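Local coordinates for adhesin (Streptococcus sanguinis SK1 = NCTC 7863, PDB 6VT2), which binds sialylated glycans through tandem Siglec-like modules and so probably helps the bacterium attach to its host, at residues Val38-Ile43 / Thr78-Ile83; Asn55-Ser60 / Tyr96-Arg101; Pro6-Pro11 / Asn108-Val113. All coordinates share one frame; numbering follows the deposited sequence.

Interaction 1: Val38-Ile43 / Thr78-Ile83; sequences VIVRNI and TRVYGI. With GAL (beta-D-galactopyranose), chain D.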
loop_
_atom_site.group_PDB
_atom_site.type_symbol
_atom_site.label_atom_id
_atom_site.label_comp_id
_atom_site.label_asym_id
_atom_site.label_seq_id
_atom_site.Cartn_x
_atom_site.Cartn_y
_atom_site.Cartn_z
ATOM N N VAL A 38 -29.528 -42.335 19.760
ATOM C CA VAL A 38 -28.659 -42.374 18.494
ATOM C C VAL A 38 -27.279 -42.831 18.991
ATOM O O VAL A 38 -26.828 -42.321 19.925
ATOM C CB VAL A 38 -28.631 -40.972 17.883
ATOM C CG1 VAL A 38 -27.679 -40.923 16.700
ATOM C CG2 VAL A 38 -30.029 -40.530 17.482
ATOM N N ILE A 39 -26.716 -43.820 18.342
ATOM C CA ILE A 39 -25.472 -44.494 18.755
ATOM C C ILE A 39 -24.470 -44.385 17.607
ATOM O O ILE A 39 -24.857 -44.535 16.516
ATOM C CB ILE A 39 -25.796 -45.991 18.977
ATOM C CG1 ILE A 39 -26.699 -46.155 20.188
ATOM C CG2 ILE A 39 -24.560 -46.850 19.094
ATOM C CD1 ILE A 39 -27.350 -47.511 20.259
ATOM N N VAL A 40 -23.217 -44.130 17.934
ATOM C CA VAL A 40 -22.116 -44.229 16.967
ATOM C C VAL A 40 -21.266 -45.360 17.504
ATOM O O VAL A 40 -20.920 -45.288 18.620
ATOM C CB VAL A 40 -21.315 -42.937 16.854
ATOM C CG1 VAL A 40 -20.217 -43.094 15.821
ATOM C CG2 VAL A 40 -22.212 -41.795 16.507
ATOM N N ARG A 41 -20.979 -46.355 16.690
ATOM C CA ARG A 41 -20.253 -47.490 17.250
ATOM C C ARG A 41 -19.357 -48.157 16.212
ATOM O O ARG A 41 -19.544 -48.024 15.036
ATOM C CB ARG A 41 -21.237 -48.539 17.784
ATOM C CG ARG A 41 -22.198 -49.068 16.732
ATOM C CD ARG A 41 -22.987 -50.303 17.170
ATOM N NE ARG A 41 -22.197 -51.487 17.071
ATOM C CZ ARG A 41 -22.591 -52.663 17.478
ATOM N NH1 ARG A 41 -23.777 -52.795 18.026
ATOM N NH2 ARG A 41 -21.818 -53.703 17.308
ATOM N N ASN A 42 -18.432 -48.948 16.746
ATOM C CA ASN A 42 -17.643 -49.849 15.899
ATOM C C ASN A 42 -18.546 -50.959 15.406
ATOM O O ASN A 42 -19.380 -51.322 16.103
ATOM C CB ASN A 42 -16.583 -50.570 16.721
ATOM C CG ASN A 42 -15.487 -49.632 17.115
ATOM O OD1 ASN A 42 -15.630 -48.471 16.839
ATOM N ND2 ASN A 42 -14.438 -50.113 17.745
ATOM N N ILE A 43 -18.259 -51.525 14.259
ATOM C CA ILE A 43 -19.034 -52.687 13.751
ATOM C C ILE A 43 -18.943 -53.834 14.748
ATOM O O ILE A 43 -19.905 -54.546 14.895
ATOM C CB ILE A 43 -18.552 -53.117 12.339
ATOM C CG1 ILE A 43 -19.488 -54.150 11.701
ATOM C CG2 ILE A 43 -17.110 -53.623 12.322
ATOM C CD1 ILE A 43 -20.943 -53.731 11.610
ATOM N N THR A 78 -27.555 -34.998 15.675
ATOM C CA THR A 78 -26.502 -35.600 16.493
ATOM C C THR A 78 -25.197 -34.999 16.010
ATOM O O THR A 78 -24.997 -35.002 14.854
ATOM C CB THR A 78 -26.476 -37.106 16.311
ATOM O OG1 THR A 78 -27.667 -37.635 16.862
ATOM C CG2 THR A 78 -25.286 -37.774 16.958
ATOM N N ARG A 79 -24.422 -34.452 16.915
ATOM C CA ARG A 79 -23.143 -33.881 16.536
ATOM C C ARG A 79 -22.072 -34.966 16.671
ATOM O O ARG A 79 -21.996 -35.544 17.679
ATOM C CB ARG A 79 -22.824 -32.750 17.491
ATOM C CG ARG A 79 -21.541 -31.999 17.138
ATOM C CD ARG A 79 -21.158 -31.164 18.342
ATOM N NE ARG A 79 -19.994 -30.392 18.020
ATOM C CZ ARG A 79 -19.089 -30.043 18.873
ATOM N NH1 ARG A 79 -18.037 -29.378 18.447
ATOM N NH2 ARG A 79 -19.227 -30.319 20.130
ATOM N N VAL A 80 -21.270 -35.177 15.641
ATOM C CA VAL A 80 -20.109 -36.094 15.722
ATOM C C VAL A 80 -18.897 -35.180 15.558
ATOM O O VAL A 80 -18.909 -34.406 14.710
ATOM C CB VAL A 80 -20.181 -37.186 14.653
ATOM C CG1 VAL A 80 -19.029 -38.150 14.796
ATOM C CG2 VAL A 80 -21.490 -37.952 14.730
ATOM N N TYR A 81 -17.953 -35.253 16.467
ATOM C CA TYR A 81 -16.881 -34.240 16.506
ATOM C C TYR A 81 -15.685 -34.806 17.251
ATOM O O TYR A 81 -15.743 -35.779 17.855
ATOM C CB TYR A 81 -17.404 -32.997 17.253
ATOM C CG TYR A 81 -17.734 -33.229 18.705
ATOM C CD1 TYR A 81 -18.878 -33.888 19.109
ATOM C CD2 TYR A 81 -16.875 -32.806 19.683
ATOM C CE1 TYR A 81 -19.126 -34.136 20.443
ATOM C CE2 TYR A 81 -17.090 -33.055 21.011
ATOM C CZ TYR A 81 -18.242 -33.681 21.408
ATOM O OH TYR A 81 -18.427 -33.884 22.732
ATOM N N GLY A 82 -14.622 -34.043 17.190
ATOM C CA GLY A 82 -13.435 -34.365 17.946
ATOM C C GLY A 82 -12.263 -33.579 17.426
ATOM O O GLY A 82 -12.417 -32.723 16.646
ATOM N N ILE A 83 -11.118 -33.881 17.983
ATOM C CA ILE A 83 -9.834 -33.312 17.567
ATOM C C ILE A 83 -8.960 -34.486 17.136
ATOM O O ILE A 83 -8.702 -35.389 17.945
ATOM C CB ILE A 83 -9.189 -32.520 18.710
ATOM C CG1 ILE A 83 -10.090 -31.357 19.072
ATOM C CG2 ILE A 83 -7.802 -32.108 18.276
ATOM C CD1 ILE A 83 -9.665 -30.744 20.403
HETATM C C1 GAL D . -13.777 -53.948 10.166
HETATM C C2 GAL D . -12.432 -53.370 9.678
HETATM C C3 GAL D . -12.554 -51.884 9.364
HETATM C C4 GAL D . -13.736 -51.631 8.417
HETATM C C5 GAL D . -14.994 -52.223 9.044
HETATM C C6 GAL D . -16.261 -52.070 8.183
HETATM O O2 GAL D . -11.433 -53.483 10.676
HETATM O O3 GAL D . -11.368 -51.392 8.745
HETATM O O4 GAL D . -13.492 -52.226 7.163
HETATM O O5 GAL D . -14.816 -53.624 9.257
HETATM O O6 GAL D . -17.419 -52.509 8.880
#

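Interaction 2: Asn55-Ser60 / Tyr96-Arg101; sequences NWIRYS and YTKYVR. With SIA (N-acetyl-alpha-neuraminic acid), chain B; GAL (beta-D-galactopyranose), chain D.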
loop_
_atom_site.group_PDB
_atom_site.type_symbol
_atom_site.label_atom_id
_atom_site.label_comp_id
_atom_site.label_asym_id
_atom_site.label_seq_id
_atom_site.Cartn_x
_atom_site.Cartn_y
_atom_site.Cartn_z
ATOM N N ASN A 55 -10.835 -43.067 20.784
ATOM C CA ASN A 55 -11.390 -42.305 21.914
ATOM C C ASN A 55 -11.643 -40.843 21.551
ATOM O O ASN A 55 -12.436 -40.283 22.192
ATOM C CB ASN A 55 -10.494 -42.447 23.128
ATOM C CG ASN A 55 -9.139 -41.824 22.958
ATOM O OD1 ASN A 55 -8.683 -41.579 21.867
ATOM N ND2 ASN A 55 -8.472 -41.704 24.081
ATOM N N TRP A 56 -11.011 -40.291 20.527
ATOM C CA TRP A 56 -11.230 -38.896 20.166
ATOM C C TRP A 56 -12.433 -38.678 19.243
ATOM O O TRP A 56 -12.684 -37.575 18.986
ATOM C CB TRP A 56 -9.923 -38.312 19.629
ATOM C CG TRP A 56 -9.262 -39.130 18.571
ATOM C CD1 TRP A 56 -8.256 -40.001 18.756
ATOM C CD2 TRP A 56 -9.588 -39.161 17.183
ATOM N NE1 TRP A 56 -7.932 -40.566 17.575
ATOM C CE2 TRP A 56 -8.704 -40.068 16.588
ATOM C CE3 TRP A 56 -10.482 -38.473 16.385
ATOM C CZ2 TRP A 56 -8.708 -40.324 15.237
ATOM C CZ3 TRP A 56 -10.507 -38.750 15.052
ATOM C CH2 TRP A 56 -9.646 -39.674 14.496
ATOM N N ILE A 57 -13.088 -39.728 18.761
ATOM C CA ILE A 57 -14.337 -39.545 18.041
ATOM C C ILE A 57 -15.418 -39.447 19.102
ATOM O O ILE A 57 -15.619 -40.381 19.882
ATOM C CB ILE A 57 -14.613 -40.703 17.095
ATOM C CG1 ILE A 57 -13.521 -40.815 16.054
ATOM C CG2 ILE A 57 -15.995 -40.464 16.433
ATOM C CD1 ILE A 57 -13.757 -42.058 15.107
ATOM N N ARG A 58 -16.104 -38.307 19.164
ATOM C CA ARG A 58 -17.094 -38.028 20.196
ATOM C C ARG A 58 -18.410 -37.707 19.507
ATOM O O ARG A 58 -18.439 -37.406 18.394
ATOM C CB ARG A 58 -16.617 -36.823 21.001
ATOM C CG ARG A 58 -15.260 -37.094 21.606
ATOM C CD ARG A 58 -14.757 -35.926 22.395
ATOM N NE ARG A 58 -15.607 -35.666 23.538
ATOM C CZ ARG A 58 -15.550 -34.550 24.246
ATOM N NH1 ARG A 58 -14.654 -33.633 23.954
ATOM N NH2 ARG A 58 -16.365 -34.356 25.266
ATOM N N TYR A 59 -19.464 -37.879 20.253
ATOM C CA TYR A 59 -20.758 -37.517 19.721
ATOM C C TYR A 59 -21.705 -37.086 20.816
ATOM O O TYR A 59 -21.559 -37.486 21.904
ATOM C CB TYR A 59 -21.388 -38.573 18.821
ATOM C CG TYR A 59 -21.731 -39.846 19.516
ATOM C CD1 TYR A 59 -20.777 -40.769 19.826
ATOM C CD2 TYR A 59 -23.043 -40.152 19.764
ATOM C CE1 TYR A 59 -21.111 -41.955 20.443
ATOM C CE2 TYR A 59 -23.393 -41.331 20.367
ATOM C CZ TYR A 59 -22.430 -42.247 20.692
ATOM O OH TYR A 59 -22.841 -43.402 21.263
ATOM N N SER A 60 -22.686 -36.315 20.410
ATOM C CA SER A 60 -23.673 -35.824 21.373
ATOM C C SER A 60 -24.983 -35.565 20.659
ATOM O O SER A 60 -24.982 -35.164 19.568
ATOM C CB SER A 60 -23.185 -34.592 22.045
ATOM O OG SER A 60 -23.071 -33.563 21.135
ATOM N N TYR A 96 -11.528 -44.368 9.281
ATOM C CA TYR A 96 -12.364 -45.109 10.225
ATOM C C TYR A 96 -13.791 -45.222 9.685
ATOM O O TYR A 96 -14.351 -44.243 9.480
ATOM C CB TYR A 96 -12.398 -44.340 11.542
ATOM C CG TYR A 96 -11.074 -44.220 12.221
ATOM C CD1 TYR A 96 -10.540 -45.271 12.919
ATOM C CD2 TYR A 96 -10.302 -43.108 12.040
ATOM C CE1 TYR A 96 -9.310 -45.165 13.508
ATOM C CE2 TYR A 96 -9.055 -43.003 12.594
ATOM C CZ TYR A 96 -8.597 -43.998 13.406
ATOM O OH TYR A 96 -7.365 -43.977 13.957
ATOM N N THR A 97 -14.317 -46.425 9.614
ATOM C CA THR A 97 -15.689 -46.639 9.156
ATOM C C THR A 97 -16.460 -46.913 10.434
ATOM O O THR A 97 -16.171 -47.853 11.057
ATOM C CB THR A 97 -15.821 -47.836 8.236
ATOM O OG1 THR A 97 -14.850 -47.613 7.233
ATOM C CG2 THR A 97 -17.215 -47.949 7.678
ATOM N N LYS A 98 -17.379 -46.038 10.782
ATOM C CA LYS A 98 -18.138 -46.220 12.018
ATOM C C LYS A 98 -19.632 -46.132 11.703
ATOM O O LYS A 98 -20.016 -45.516 10.802
ATOM C CB LYS A 98 -17.717 -45.196 13.051
ATOM C CG LYS A 98 -16.235 -45.174 13.360
ATOM C CD LYS A 98 -15.845 -46.459 14.050
ATOM C CE LYS A 98 -14.366 -46.616 13.905
ATOM N NZ LYS A 98 -13.818 -47.694 14.711
ATOM N N TYR A 99 -20.389 -46.772 12.552
ATOM C CA TYR A 99 -21.797 -47.058 12.261
ATOM C C TYR A 99 -22.691 -46.243 13.179
ATOM O O TYR A 99 -22.389 -46.059 14.359
ATOM C CB TYR A 99 -22.047 -48.536 12.442
ATOM C CG TYR A 99 -21.356 -49.319 11.383
ATOM C CD1 TYR A 99 -20.018 -49.585 11.435
ATOM C CD2 TYR A 99 -22.049 -49.707 10.258
ATOM C CE1 TYR A 99 -19.366 -50.204 10.360
ATOM C CE2 TYR A 99 -21.445 -50.401 9.204
ATOM C CZ TYR A 99 -20.079 -50.585 9.249
ATOM O OH TYR A 99 -19.529 -51.197 8.176
ATOM N N VAL A 100 -23.780 -45.748 12.610
ATOM C CA VAL A 100 -24.729 -44.912 13.329
ATOM C C VAL A 100 -26.062 -45.644 13.367
ATOM O O VAL A 100 -26.582 -46.059 12.334
ATOM C CB VAL A 100 -24.843 -43.521 12.700
ATOM C CG1 VAL A 100 -25.791 -42.712 13.519
ATOM C CG2 VAL A 100 -23.492 -42.825 12.619
ATOM N N ARG A 101 -26.616 -45.759 14.581
ATOM C CA ARG A 101 -27.899 -46.411 14.735
ATOM C C ARG A 101 -28.830 -45.507 15.527
ATOM O O ARG A 101 -28.403 -44.728 16.257
ATOM C CB ARG A 101 -27.772 -47.737 15.483
ATOM C CG ARG A 101 -26.771 -48.689 14.853
ATOM C CD ARG A 101 -26.770 -49.939 15.696
ATOM N NE ARG A 101 -27.879 -50.810 15.395
ATOM C CZ ARG A 101 -28.077 -51.964 15.994
ATOM N NH1 ARG A 101 -27.268 -52.365 16.941
ATOM N NH2 ARG A 101 -29.084 -52.740 15.658
HETATM C C1 SIA B . -12.031 -49.021 8.980
HETATM C C2 SIA B . -10.936 -50.157 9.173
HETATM C C3 SIA B . -9.683 -49.982 8.307
HETATM C C4 SIA B . -8.838 -48.760 8.675
HETATM C C5 SIA B . -8.522 -48.758 10.177
HETATM C C6 SIA B . -9.824 -48.970 10.993
HETATM C C7 SIA B . -9.611 -49.170 12.516
HETATM C C8 SIA B . -10.935 -49.613 13.191
HETATM C C9 SIA B . -10.833 -49.464 14.705
HETATM C C10 SIA B . -6.651 -47.440 11.104
HETATM C C11 SIA B . -6.170 -46.042 11.486
HETATM N N5 SIA B . -7.903 -47.500 10.592
HETATM O O1A SIA B . -12.165 -48.547 7.830
HETATM O O1B SIA B . -12.680 -48.766 10.033
HETATM O O4 SIA B . -7.601 -48.738 7.936
HETATM O O6 SIA B . -10.494 -50.151 10.566
HETATM O O7 SIA B . -8.542 -50.067 12.766
HETATM O O8 SIA B . -12.017 -48.841 12.659
HETATM O O9 SIA B . -10.896 -48.071 15.023
HETATM O O10 SIA B . -5.939 -48.430 11.263
HETATM C C1 GAL D . -13.777 -53.948 10.166
HETATM C C2 GAL D . -12.432 -53.370 9.678
HETATM C C3 GAL D . -12.554 -51.884 9.364
HETATM C C4 GAL D . -13.736 -51.631 8.417
HETATM C C5 GAL D . -14.994 -52.223 9.044
HETATM C C6 GAL D . -16.261 -52.070 8.183
HETATM O O2 GAL D . -11.433 -53.483 10.676
HETATM O O3 GAL D . -11.368 -51.392 8.745
HETATM O O4 GAL D . -13.492 -52.226 7.163
HETATM O O5 GAL D . -14.816 -53.624 9.257
HETATM O O6 GAL D . -17.419 -52.509 8.880
#

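Interaction 3: Pro6-Pro11 / Asn108-Val113; sequences PTITLP and NITALV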
loop_
_atom_site.group_PDB
_atom_site.type_symbol
_atom_site.label_atom_id
_atom_site.label_comp_id
_atom_site.label_asym_id
_atom_site.label_seq_id
_atom_site.Cartn_x
_atom_site.Cartn_y
_atom_site.Cartn_z
ATOM N N PRO A 6 -36.143 -45.488 12.877
ATOM C CA PRO A 6 -35.897 -44.164 12.399
ATOM C C PRO A 6 -35.064 -44.097 11.118
ATOM O O PRO A 6 -34.434 -45.038 10.814
ATOM C CB PRO A 6 -35.092 -43.469 13.504
ATOM C CG PRO A 6 -35.388 -44.268 14.731
ATOM C CD PRO A 6 -35.596 -45.673 14.228
ATOM N N THR A 7 -35.176 -42.977 10.431
ATOM C CA THR A 7 -34.453 -42.687 9.194
ATOM C C THR A 7 -33.253 -41.821 9.557
ATOM O O THR A 7 -33.470 -40.780 10.109
ATOM C CB THR A 7 -35.366 -41.995 8.184
ATOM O OG1 THR A 7 -36.446 -42.875 7.903
ATOM C CG2 THR A 7 -34.654 -41.637 6.900
ATOM N N ILE A 8 -32.065 -42.259 9.165
ATOM C CA ILE A 8 -30.820 -41.585 9.510
ATOM C C ILE A 8 -30.178 -41.077 8.230
ATOM O O ILE A 8 -30.032 -41.835 7.266
ATOM C CB ILE A 8 -29.843 -42.537 10.228
ATOM C CG1 ILE A 8 -30.455 -43.175 11.454
ATOM C CG2 ILE A 8 -28.557 -41.797 10.627
ATOM C CD1 ILE A 8 -29.662 -44.270 11.996
ATOM N N THR A 9 -29.812 -39.790 8.293
ATOM C CA THR A 9 -29.183 -39.093 7.175
ATOM C C THR A 9 -27.793 -38.571 7.638
ATOM O O THR A 9 -27.740 -38.038 8.705
ATOM C CB THR A 9 -30.009 -37.948 6.593
ATOM O OG1 THR A 9 -31.190 -38.567 6.094
ATOM C CG2 THR A 9 -29.298 -37.259 5.465
ATOM N N LEU A 10 -26.731 -38.975 6.949
ATOM C CA LEU A 10 -25.385 -38.555 7.429
ATOM C C LEU A 10 -24.403 -38.598 6.264
ATOM O O LEU A 10 -24.702 -39.253 5.312
ATOM C CB LEU A 10 -24.948 -39.457 8.580
ATOM C CG LEU A 10 -24.385 -40.815 8.189
ATOM C CD1 LEU A 10 -23.745 -41.452 9.407
ATOM C CD2 LEU A 10 -25.459 -41.706 7.615
ATOM N N PRO A 11 -23.283 -37.861 6.335
ATOM C CA PRO A 11 -22.338 -37.866 5.244
ATOM C C PRO A 11 -21.649 -39.226 5.152
ATOM O O PRO A 11 -21.408 -39.766 6.127
ATOM C CB PRO A 11 -21.270 -36.839 5.599
ATOM C CG PRO A 11 -21.502 -36.522 7.033
ATOM C CD PRO A 11 -22.947 -36.853 7.331
ATOM N N ASN A 108 -37.923 -49.768 17.975
ATOM C CA ASN A 108 -37.437 -50.118 16.657
ATOM C C ASN A 108 -36.066 -49.498 16.456
ATOM O O ASN A 108 -35.952 -48.276 16.450
ATOM C CB ASN A 108 -38.362 -49.621 15.563
ATOM C CG ASN A 108 -39.765 -50.148 15.742
ATOM O OD1 ASN A 108 -40.022 -51.374 15.723
ATOM N ND2 ASN A 108 -40.674 -49.231 15.913
ATOM N N ILE A 109 -35.028 -50.321 16.302
ATOM C CA ILE A 109 -33.656 -49.790 16.130
ATOM C C ILE A 109 -33.250 -50.115 14.703
ATOM O O ILE A 109 -33.673 -51.077 14.173
ATOM C CB ILE A 109 -32.679 -50.359 17.168
ATOM C CG1 ILE A 109 -31.279 -49.748 17.045
ATOM C CG2 ILE A 109 -32.600 -51.852 17.039
ATOM C CD1 ILE A 109 -30.357 -50.043 18.173
ATOM N N THR A 110 -32.442 -49.261 14.113
ATOM C CA THR A 110 -31.971 -49.488 12.751
ATOM C C THR A 110 -31.075 -50.723 12.777
ATOM O O THR A 110 -30.352 -50.907 13.689
ATOM C CB THR A 110 -31.322 -48.225 12.215
ATOM O OG1 THR A 110 -30.311 -47.862 13.125
ATOM C CG2 THR A 110 -32.306 -47.091 12.081
ATOM N N ALA A 111 -31.094 -51.456 11.697
ATOM C CA ALA A 111 -30.325 -52.682 11.615
ATOM C C ALA A 111 -28.847 -52.293 11.487
ATOM O O ALA A 111 -28.567 -51.334 10.864
ATOM C CB ALA A 111 -30.751 -53.477 10.426
ATOM N N LEU A 112 -27.988 -53.110 12.013
ATOM C CA LEU A 112 -26.544 -52.940 11.901
ATOM C C LEU A 112 -26.040 -54.022 10.949
ATOM O O LEU A 112 -26.191 -55.223 11.219
ATOM C CB LEU A 112 -25.890 -53.125 13.250
ATOM C CG LEU A 112 -24.399 -53.079 13.203
ATOM C CD1 LEU A 112 -23.951 -51.660 12.733
ATOM C CD2 LEU A 112 -23.777 -53.338 14.592
ATOM N N VAL A 113 -25.490 -53.618 9.807
ATOM C CA VAL A 113 -25.063 -54.553 8.759
ATOM C C VAL A 113 -23.695 -54.056 8.267
ATOM O O VAL A 113 -23.627 -53.022 7.720
ATOM C CB VAL A 113 -26.073 -54.621 7.612
ATOM C CG1 VAL A 113 -25.647 -55.688 6.619
ATOM C CG2 VAL A 113 -27.504 -54.860 8.072
#

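Interaction 1: Val38-Ile43 / Thr78-Ile83
Val38 and Thr78 face each other across the inside of the domain, and their side chains slide past one another in opposite directions. The contact is van der Waals: Val38 CG1 lies 3.3 Å from Thr78 OG1 and 4.0 Å from Thr78 CG2, so this one methyl meets both branches of the threonine. It gets there because CG1 stands anti to the backbone N (chi1 175°). Two residues further along each strand the apolar contact repeats more loosely, with Val40 CG2 4.3 Å from Val80 CG2, methyl against methyl.

No hydrogen bond spans the gap, as expected between the two layers of an immunoglobulin-like β-sandwich: strand 35-41 edges the mixed sheet, while strand 76-83 lies within the antiparallel one. The hydroxyl of Thr78, buried here, is satisfied in its own layer by a hydrogen bond with Thr61 OG1.

The polar contacts gather around Arg41 and the turn that follows it. Arg41 NE donates to Asn42 O at 3.0 Å in a nearly straight bond (172°), with the oxygen close to the guanidinium plane. Arg41 NH2 reaches Ile43 O more weakly, and NH1 binds Ala46 O, so one guanidinium ties together several carbonyls of the turn. That turn carries Ile43 to the glycan, where Ile43 CG2 rests 3.6 Å from O6 of the galactose.

Interaction 2: Asn55-Ser60 / Tyr96-Arg101
Trp56 turns the edge of its six-membered ring toward the face of Tyr96 in an offset edge-to-face pair, the planes at 83° and the centroids 5.6 Å apart. The closest carbons are Trp56 CZ2 and Tyr96 CE2, at 3.8 Å. Beside the rings, Ile57 sends out an extended chain whose CD1 lies 4.4 Å from Tyr96 CB and 4.3 Å from Lys98 CG.

Residues 96-99, Tyr-Thr-Lys-Tyr, occupy the place of the ΦTRX sialic acid motif of Siglec-like adhesins, here with lysine at the arginine position. The backbone N of Thr97 gives a nearly straight bond (169°) to sialic acid O1B, while Thr97 OG1 donates to O1A at 2.9 Å, so each carboxylate oxygen is gripped by the same residue. Lys98 bends at chi2 (-67°) and brings NZ to 3.0 Å from sialic acid O8 as well as O9; Asn42 OD1 and Asp53 O bind NZ from the protein side and help fix its position. Tyr99 OH donates to galactose O6 at 2.6 Å, with the sugar oxygen at the ring edge. Tyr96 is itself steadied by a hydrogen bond between its OH and His88, and its ring edge meets sialic acid O9.

Trp56 also packs on Leu122 of strand 119-125, and Lys98 on Phe120 of the same strand. Segment 55-60 runs on into strand 58-61, the edge of the antiparallel sheet, whereas strand 95-104 lies between 119-125 and 35-41 in the mixed sheet.

Interaction 3: Pro6-Pro11 / Asn108-Val113
Pro6 starts the contact, meeting the 108-113 loop with both its ring and its carbonyl. Its CD lies 3.4 Å from the backbone oxygen of Asn108, while its own backbone O comes within 3.2 Å of Thr110 CG2. The proline ring also approaches that methyl, with Pro6 CD 4.2 Å from Thr110 CG2, and the two side chains meet at a slant. Here the backbones of the two segments come nearest, with the CA atoms of Pro6 and Thr110 6.6 Å apart.

Thr7 turns away from the loop, and its backbone pairs with Thr29. Ile8 turns back: its CD1 rests 3.8 Å from Thr110 OG1 and 3.9 Å from Thr110 CG2, so the end of the isoleucine touches both branches. The torsion of Thr110 (chi1 55°) sets OG1 between the backbone N and the carbonyl carbon, where it is hydrogen-bonded with Ala102 N. The hydroxyl is thus tied to strand 95-104, and the methyl is given over to Pro6 and Ile8. After Thr9, paired through its backbone with Glu27, Leu10 packs instead on Val100 of strand 95-104.

The Pro6 end borders a calcium site formed by Asp2, Thr4, Asp30 and Asp104. Pro6 touches Asp30; Asn108 bonds through its backbone N to Asp104 OD1 and through ND2 to Asp2 O, a second shell that probably steadies these ligands. Further on, residues 10-11 carry the chain from strand 7-9 in the antiparallel sheet to strand 13-17, which lies parallel to 119-125 in the other. A first strand divided between the two layers in this way is seen in V-set immunoglobulin domains, which Siglec-like adhesin modules resemble.

In the fold
Interactions 1 and 2 lie almost on top of each other in the buried interior of the Siglec-like domain, their centres 3 Å apart, and both bridge the same two sheets: 35-41 neighbours 95-104 in one, and 76-83 neighbours 58-61 in the other. Interaction 1 is largely aliphatic, with one threonine hydroxyl; interaction 2 turns aromatic as the interior approaches the glycan, and both touch galactose. Interaction 3, 13 to 14 Å away, is only partly buried and sets a proline and an isoleucine of segment 6-11 against a threonine in a loop near calcium. Leu112 connects it to the glycan end by packing on Arg41 and Tyr99, and Thr110 O accepts a hydrogen bond from Arg101 NH2.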